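Putative uncharacterized protein (Singapore grouper iridovirus, PDB 3RJ2) binds histone H3 and, as a viral protein, probably acts on the histone of its host. Local coordinates at residues K17-L22 with E40-L45; I21-N26 with W32-K37. All coordinates share one frame; numbering follows the deposited sequence.

Contact 1. Residues K17-L22 with E40-L45; sequences KKTTIL and EKYTLL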
loop_
_atom_site.group_PDB
_atom_site.type_symbol
_atom_site.label_atom_id
_atom_site.label_comp_id
_atom_site.label_asym_id
_atom_site.label_seq_id
_atom_site.Cartn_x
_atom_site.Cartn_y
_atom_site.Cartn_z
ATOM N N LYS A 17 -10.768 -17.743 -0.280
ATOM C CA LYS A 17 -9.389 -18.193 -0.299
ATOM C C LYS A 17 -8.516 -16.960 -0.094
ATOM O O LYS A 17 -8.734 -15.930 -0.740
ATOM C CB LYS A 17 -9.062 -18.871 -1.623
ATOM C CG LYS A 17 -7.692 -19.511 -1.673
ATOM C CD LYS A 17 -7.178 -19.598 -3.104
ATOM C CE LYS A 17 -6.814 -18.212 -3.624
ATOM N NZ LYS A 17 -6.410 -18.182 -5.056
ATOM N N LYS A 18 -7.557 -17.050 0.821
ATOM C CA LYS A 18 -6.705 -15.902 1.159
ATOM C C LYS A 18 -5.320 -15.993 0.542
ATOM O O LYS A 18 -4.710 -17.056 0.506
ATOM C CB LYS A 18 -6.611 -15.701 2.679
ATOM C CG LYS A 18 -7.971 -15.442 3.314
ATOM C CD LYS A 18 -7.899 -15.185 4.820
ATOM C CE LYS A 18 -7.858 -16.478 5.616
ATOM N NZ LYS A 18 -8.251 -16.243 7.031
ATOM N N THR A 19 -4.842 -14.865 0.043
ATOM C CA THR A 19 -3.482 -14.754 -0.458
ATOM C C THR A 19 -2.770 -13.774 0.471
ATOM O O THR A 19 -3.152 -12.609 0.596
ATOM C CB THR A 19 -3.469 -14.263 -1.926
ATOM O OG1 THR A 19 -4.144 -15.220 -2.759
ATOM C CG2 THR A 19 -2.039 -14.040 -2.455
ATOM N N THR A 20 -1.757 -14.273 1.163
ATOM C CA THR A 20 -1.019 -13.453 2.098
ATOM C C THR A 20 0.219 -12.875 1.429
ATOM O O THR A 20 0.947 -13.579 0.725
ATOM C CB THR A 20 -0.649 -14.238 3.365
ATOM O OG1 THR A 20 -1.842 -14.810 3.920
ATOM C CG2 THR A 20 -0.003 -13.313 4.406
ATOM N N ILE A 21 0.423 -11.579 1.630
ATOM C CA ILE A 21 1.617 -10.911 1.162
ATOM C C ILE A 21 2.216 -10.142 2.324
ATOM O O ILE A 21 1.510 -9.428 3.028
ATOM C CB ILE A 21 1.302 -9.983 -0.021
ATOM C CG1 ILE A 21 0.817 -10.820 -1.213
ATOM C CG2 ILE A 21 2.528 -9.143 -0.397
ATOM C CD1 ILE A 21 0.257 -10.041 -2.319
ATOM N N LEU A 22 3.515 -10.313 2.540
ATOM C CA LEU A 22 4.200 -9.596 3.600
ATOM C C LEU A 22 5.050 -8.524 2.939
ATOM O O LEU A 22 6.037 -8.834 2.283
ATOM C CB LEU A 22 5.077 -10.557 4.416
ATOM C CG LEU A 22 5.210 -10.389 5.933
ATOM C CD1 LEU A 22 6.396 -11.211 6.455
ATOM C CD2 LEU A 22 5.352 -8.951 6.356
ATOM N N GLU A 40 -5.901 -12.244 -9.718
ATOM C CA GLU A 40 -7.322 -12.618 -9.701
ATOM C C GLU A 40 -8.099 -11.531 -8.953
ATOM O O GLU A 40 -7.500 -10.716 -8.254
ATOM C CB GLU A 40 -7.517 -13.974 -9.010
ATOM C CG GLU A 40 -7.142 -13.976 -7.522
ATOM C CD GLU A 40 -7.272 -15.345 -6.879
ATOM O OE1 GLU A 40 -8.387 -15.911 -6.894
ATOM O OE2 GLU A 40 -6.263 -15.852 -6.342
ATOM N N LYS A 41 -9.422 -11.518 -9.084
ATOM C CA LYS A 41 -10.234 -10.497 -8.408
ATOM C C LYS A 41 -10.302 -10.756 -6.900
ATOM O O LYS A 41 -10.484 -11.886 -6.440
ATOM C CB LYS A 41 -11.651 -10.399 -9.007
ATOM C CG LYS A 41 -11.670 -10.259 -10.546
ATOM C CD LYS A 41 -13.050 -9.869 -11.089
ATOM C CE LYS A 41 -13.061 -9.871 -12.645
ATOM N NZ LYS A 41 -14.132 -9.002 -13.259
ATOM N N TYR A 42 -10.115 -9.707 -6.121
ATOM C CA TYR A 42 -10.215 -9.851 -4.687
ATOM C C TYR A 42 -11.413 -9.053 -4.277
ATOM O O TYR A 42 -11.809 -8.160 -5.010
ATOM C CB TYR A 42 -8.963 -9.312 -4.010
ATOM C CG TYR A 42 -7.698 -10.088 -4.291
ATOM C CD1 TYR A 42 -7.617 -11.455 -4.043
ATOM C CD2 TYR A 42 -6.568 -9.438 -4.770
ATOM C CE1 TYR A 42 -6.448 -12.157 -4.276
ATOM C CE2 TYR A 42 -5.394 -10.129 -5.009
ATOM C CZ TYR A 42 -5.341 -11.481 -4.762
ATOM O OH TYR A 42 -4.173 -12.149 -5.027
ATOM N N THR A 43 -11.984 -9.355 -3.117
ATOM C CA THR A 43 -13.136 -8.614 -2.625
ATOM C C THR A 43 -12.872 -7.975 -1.273
ATOM O O THR A 43 -13.611 -7.092 -0.838
ATOM C CB THR A 43 -14.335 -9.515 -2.461
ATOM O OG1 THR A 43 -14.000 -10.548 -1.530
ATOM C CG2 THR A 43 -14.743 -10.130 -3.820
ATOM N N LEU A 44 -11.814 -8.414 -0.604
ATOM C CA LEU A 44 -11.546 -7.952 0.745
ATOM C C LEU A 44 -10.047 -7.940 0.990
ATOM O O LEU A 44 -9.331 -8.858 0.575
ATOM C CB LEU A 44 -12.272 -8.848 1.771
ATOM C CG LEU A 44 -12.388 -8.308 3.204
ATOM C CD1 LEU A 44 -13.312 -7.094 3.266
ATOM C CD2 LEU A 44 -12.846 -9.372 4.188
ATOM N N LEU A 45 -9.572 -6.882 1.639
ATOM C CA LEU A 45 -8.198 -6.814 2.112
ATOM C C LEU A 45 -8.187 -6.791 3.644
ATOM O O LEU A 45 -8.715 -5.867 4.239
ATOM C CB LEU A 45 -7.484 -5.580 1.538
ATOM C CG LEU A 45 -6.111 -5.200 2.151
ATOM C CD1 LEU A 45 -5.103 -6.314 1.948
ATOM C CD2 LEU A 45 -5.567 -3.905 1.585
HETATM O O HOH W 1 -4.103 -14.700 -5.586
#
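E40 meets K17 in a salt bridge at the edge of a two-sheet beta sandwich. Strand 18-22 is the outermost strand of the antiparallel sheet, and strand 6-12 separates it from strand 44-50; the two segments therefore touch through side chains rather than as paired strands. E40 OE2 lies 2.7 Å from K17 NZ, which approaches on the syn lone pair, the side of OE1. A bend at chi3 (71°) in the otherwise extended K17 side chain brings the ammonium group to the carboxylate. OE1 stands farther from NZ and is hydrogen-bonded to N13 ND2, while N13 OD1 takes the backbone N of K17, so one asparagine anchors both partners. E40 OE2 also accepts a hydrogen bond from a water, whose oxygen is 2.6 Å away.

Further along, Y42 reaches this water with its hydroxyl, OH lying 2.6 Å from the water oxygen. T19 OG1 is the water's third partner, 2.9 Å from the water oxygen. The water thus joins the carboxylate to both hydroxyls, whereas T19 OG1 and Y42 OH are themselves 3.8 Å apart and touch without a bond. The long axes of these two side chains cross at about a right angle. The Y42 hydroxyl also has Y36 as a partner, and the ring meets F38 edge-to-face.

T43 and L44 together oppose V12 of strand 6-12, making a classic beta bulge. Next comes L45, packed on C9 and F11 of the intervening strand. F11 also meets the ring of Y42, one face of which carries E40 O, 3.8 Å above the ring plane and over its centre.

Contact 2. Residues I21-N26 with W32-K37; sequences ILVNEN and WIWTYK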
loop_
_atom_site.group_PDB
_atom_site.type_symbol
_atom_site.label_atom_id
_atom_site.label_comp_id
_atom_site.label_asym_id
_atom_site.label_seq_id
_atom_site.Cartn_x
_atom_site.Cartn_y
_atom_site.Cartn_z
ATOM N N ILE A 21 0.423 -11.579 1.630
ATOM C CA ILE A 21 1.617 -10.911 1.162
ATOM C C ILE A 21 2.216 -10.142 2.324
ATOM O O ILE A 21 1.510 -9.428 3.028
ATOM C CB ILE A 21 1.302 -9.983 -0.021
ATOM C CG1 ILE A 21 0.817 -10.820 -1.213
ATOM C CG2 ILE A 21 2.528 -9.143 -0.397
ATOM C CD1 ILE A 21 0.257 -10.041 -2.319
ATOM N N LEU A 22 3.515 -10.313 2.540
ATOM C CA LEU A 22 4.200 -9.596 3.600
ATOM C C LEU A 22 5.050 -8.524 2.939
ATOM O O LEU A 22 6.037 -8.834 2.283
ATOM C CB LEU A 22 5.077 -10.557 4.416
ATOM C CG LEU A 22 5.210 -10.389 5.933
ATOM C CD1 LEU A 22 6.396 -11.211 6.455
ATOM C CD2 LEU A 22 5.352 -8.951 6.356
ATOM N N VAL A 23 4.681 -7.261 3.105
ATOM C CA VAL A 23 5.382 -6.195 2.382
ATOM C C VAL A 23 6.880 -5.981 2.700
ATOM O O VAL A 23 7.725 -6.222 1.833
ATOM C CB VAL A 23 4.581 -4.886 2.326
ATOM C CG1 VAL A 23 5.382 -3.836 1.611
ATOM C CG2 VAL A 23 3.269 -5.134 1.577
ATOM N N ASN A 24 7.241 -5.561 3.903
ATOM C CA ASN A 24 8.656 -5.237 4.140
ATOM C C ASN A 24 9.393 -6.100 5.193
ATOM O O ASN A 24 8.996 -6.134 6.335
ATOM C CB ASN A 24 8.745 -3.744 4.486
ATOM C CG ASN A 24 10.100 -3.331 5.003
ATOM O OD1 ASN A 24 11.131 -3.769 4.500
ATOM N ND2 ASN A 24 10.106 -2.465 6.005
ATOM N N GLU A 25 10.474 -6.782 4.828
ATOM C CA GLU A 25 11.305 -7.464 5.860
ATOM C C GLU A 25 12.806 -7.146 5.845
ATOM O O GLU A 25 13.504 -7.450 4.875
ATOM C CB GLU A 25 11.139 -8.985 5.857
ATOM C CG GLU A 25 9.721 -9.485 5.908
ATOM C CD GLU A 25 9.173 -9.730 4.523
ATOM O OE1 GLU A 25 8.829 -8.742 3.837
ATOM O OE2 GLU A 25 9.101 -10.912 4.121
ATOM N N ASN A 26 13.304 -6.525 6.908
ATOM C CA ASN A 26 12.486 -5.822 7.891
ATOM C C ASN A 26 13.024 -4.413 7.787
ATOM O O ASN A 26 13.291 -3.747 8.794
ATOM C CB ASN A 26 12.691 -6.401 9.299
ATOM C CG ASN A 26 11.542 -6.077 10.260
ATOM O OD1 ASN A 26 11.359 -4.927 10.679
ATOM N ND2 ASN A 26 10.783 -7.102 10.634
ATOM N N TRP A 32 8.196 3.730 2.155
ATOM C CA TRP A 32 8.159 2.965 0.915
ATOM C C TRP A 32 6.799 3.056 0.234
ATOM O O TRP A 32 5.832 3.549 0.815
ATOM C CB TRP A 32 8.604 1.508 1.120
ATOM C CG TRP A 32 7.939 0.779 2.260
ATOM C CD1 TRP A 32 8.501 0.468 3.476
ATOM C CD2 TRP A 32 6.610 0.243 2.288
ATOM N NE1 TRP A 32 7.599 -0.205 4.255
ATOM C CE2 TRP A 32 6.431 -0.360 3.555
ATOM C CE3 TRP A 32 5.547 0.219 1.367
ATOM C CZ2 TRP A 32 5.224 -0.973 3.937
ATOM C CZ3 TRP A 32 4.346 -0.393 1.748
ATOM C CH2 TRP A 32 4.201 -0.983 3.019
ATOM N N ILE A 33 6.761 2.615 -1.020
ATOM C CA ILE A 33 5.529 2.497 -1.794
ATOM C C ILE A 33 5.515 1.069 -2.303
ATOM O O ILE A 33 6.559 0.510 -2.657
ATOM C CB ILE A 33 5.480 3.500 -2.969
ATOM C CG1 ILE A 33 5.556 4.939 -2.447
ATOM C CG2 ILE A 33 4.218 3.313 -3.801
ATOM C CD1 ILE A 33 5.759 5.976 -3.548
ATOM N N TRP A 34 4.333 0.472 -2.292
ATOM C CA TRP A 34 4.154 -0.892 -2.729
ATOM C C TRP A 34 3.023 -0.960 -3.748
ATOM O O TRP A 34 1.949 -0.403 -3.528
ATOM C CB TRP A 34 3.860 -1.761 -1.513
ATOM C CG TRP A 34 3.537 -3.187 -1.774
ATOM C CD1 TRP A 34 4.423 -4.204 -2.003
ATOM C CD2 TRP A 34 2.230 -3.777 -1.790
ATOM N NE1 TRP A 34 3.740 -5.394 -2.181
ATOM C CE2 TRP A 34 2.394 -5.158 -2.046
ATOM C CE3 TRP A 34 0.926 -3.266 -1.635
ATOM C CZ2 TRP A 34 1.297 -6.048 -2.126
ATOM C CZ3 TRP A 34 -0.170 -4.160 -1.718
ATOM C CH2 TRP A 34 0.034 -5.529 -1.953
ATOM N N THR A 35 3.297 -1.630 -4.863
ATOM C CA THR A 35 2.329 -1.855 -5.937
ATOM C C THR A 35 2.101 -3.350 -6.194
ATOM O O THR A 35 3.049 -4.120 -6.303
ATOM C CB THR A 35 2.799 -1.197 -7.257
ATOM O OG1 THR A 35 3.049 0.190 -7.021
ATOM C CG2 THR A 35 1.724 -1.325 -8.343
ATOM N N TYR A 36 0.841 -3.750 -6.304
ATOM C CA TYR A 36 0.497 -5.154 -6.512
ATOM C C TYR A 36 -0.536 -5.271 -7.612
ATOM O O TYR A 36 -1.643 -4.746 -7.485
ATOM C CB TYR A 36 -0.042 -5.752 -5.209
ATOM C CG TYR A 36 -0.527 -7.189 -5.242
ATOM C CD1 TYR A 36 0.143 -8.179 -5.971
ATOM C CD2 TYR A 36 -1.627 -7.573 -4.490
ATOM C CE1 TYR A 36 -0.295 -9.514 -5.960
ATOM C CE2 TYR A 36 -2.080 -8.891 -4.480
ATOM C CZ TYR A 36 -1.409 -9.854 -5.205
ATOM O OH TYR A 36 -1.868 -11.148 -5.177
ATOM N N LYS A 37 -0.164 -5.952 -8.688
ATOM C CA LYS A 37 -1.091 -6.286 -9.762
ATOM C C LYS A 37 -1.806 -7.567 -9.365
ATOM O O LYS A 37 -1.157 -8.563 -9.081
ATOM C CB LYS A 37 -0.336 -6.505 -11.078
ATOM C CG LYS A 37 -1.254 -6.634 -12.285
ATOM C CD LYS A 37 -0.479 -6.978 -13.546
ATOM C CE LYS A 37 -1.440 -7.384 -14.657
ATOM N NZ LYS A 37 -0.767 -7.343 -16.003
#
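V23 and I21 press their methyl groups onto the faces of three aromatic rings carried by strand 31-37. V23 divides its branches between two tryptophans. CG1, anti to the backbone N (chi1 178°), sits over the six-membered ring of W32, 3.6 Å from the centroid; CG2 lies 3.6 Å from the centroid of the W34 five-membered ring and only 4° off its normal. Both are CH-pi contacts, and a third is made by I21 CD1, 3.5 Å from the centroid of the Y36 ring. I21 CG2 touches W34 obliquely, 3.8 Å from CZ2. On the far face of the W34 indole lies Y36 CB, so this ring is held between V23 CG2 and Y36 CB, two residues farther along the same strand. N24 CB completes the first shell, 3.7 Å from W32 NE1.

The touching parts, residues 21 to 24 and 32 to 36, run 163° apart, and the CA atoms of V23 and W34 are 7.5 Å from each other. The methyls of I21 and V23 lie over ring faces of strand 31-37, consistent with the end of strand 18-22 and the residues just after it packing on the other sheet. Farther out, hydrogen bonds probably help to set the ring orientations: W34 NE1 to E117 OE1, and W32 NE1 and N24 ND2 to I5 O, with N24 ND2 also reaching W27 O. Y115 meets W32 edge-to-face.

Because the indole N-H groups and the N24 amide find partners outside the pair of segments, cohesion between them rests on dispersion and CH-pi attraction, appropriate to a fully buried interface.

Overall arrangement
Contacts 1 and 2 both start from strand 18-22, and their residue ranges overlap at I21 and L22, of which I21 makes contact only in contact 2. Their centres lie about 14 Å apart. The centre of contact 1 is about 13 Å from the centre of the chain; it is polar, with a direct salt bridge and a shared water. The centre of contact 2 lies deeper, about 7 Å from that of the chain, and the contact is apolar. They meet at two tyrosines: Y42 OH is 2.5 Å from Y36 OH, a probable hydrogen bond, and T19 CG2 packs 4.0 Å from Y36 OH. Strand 18-22 thus leads from the hydrated edge of the sandwich to its aromatic core.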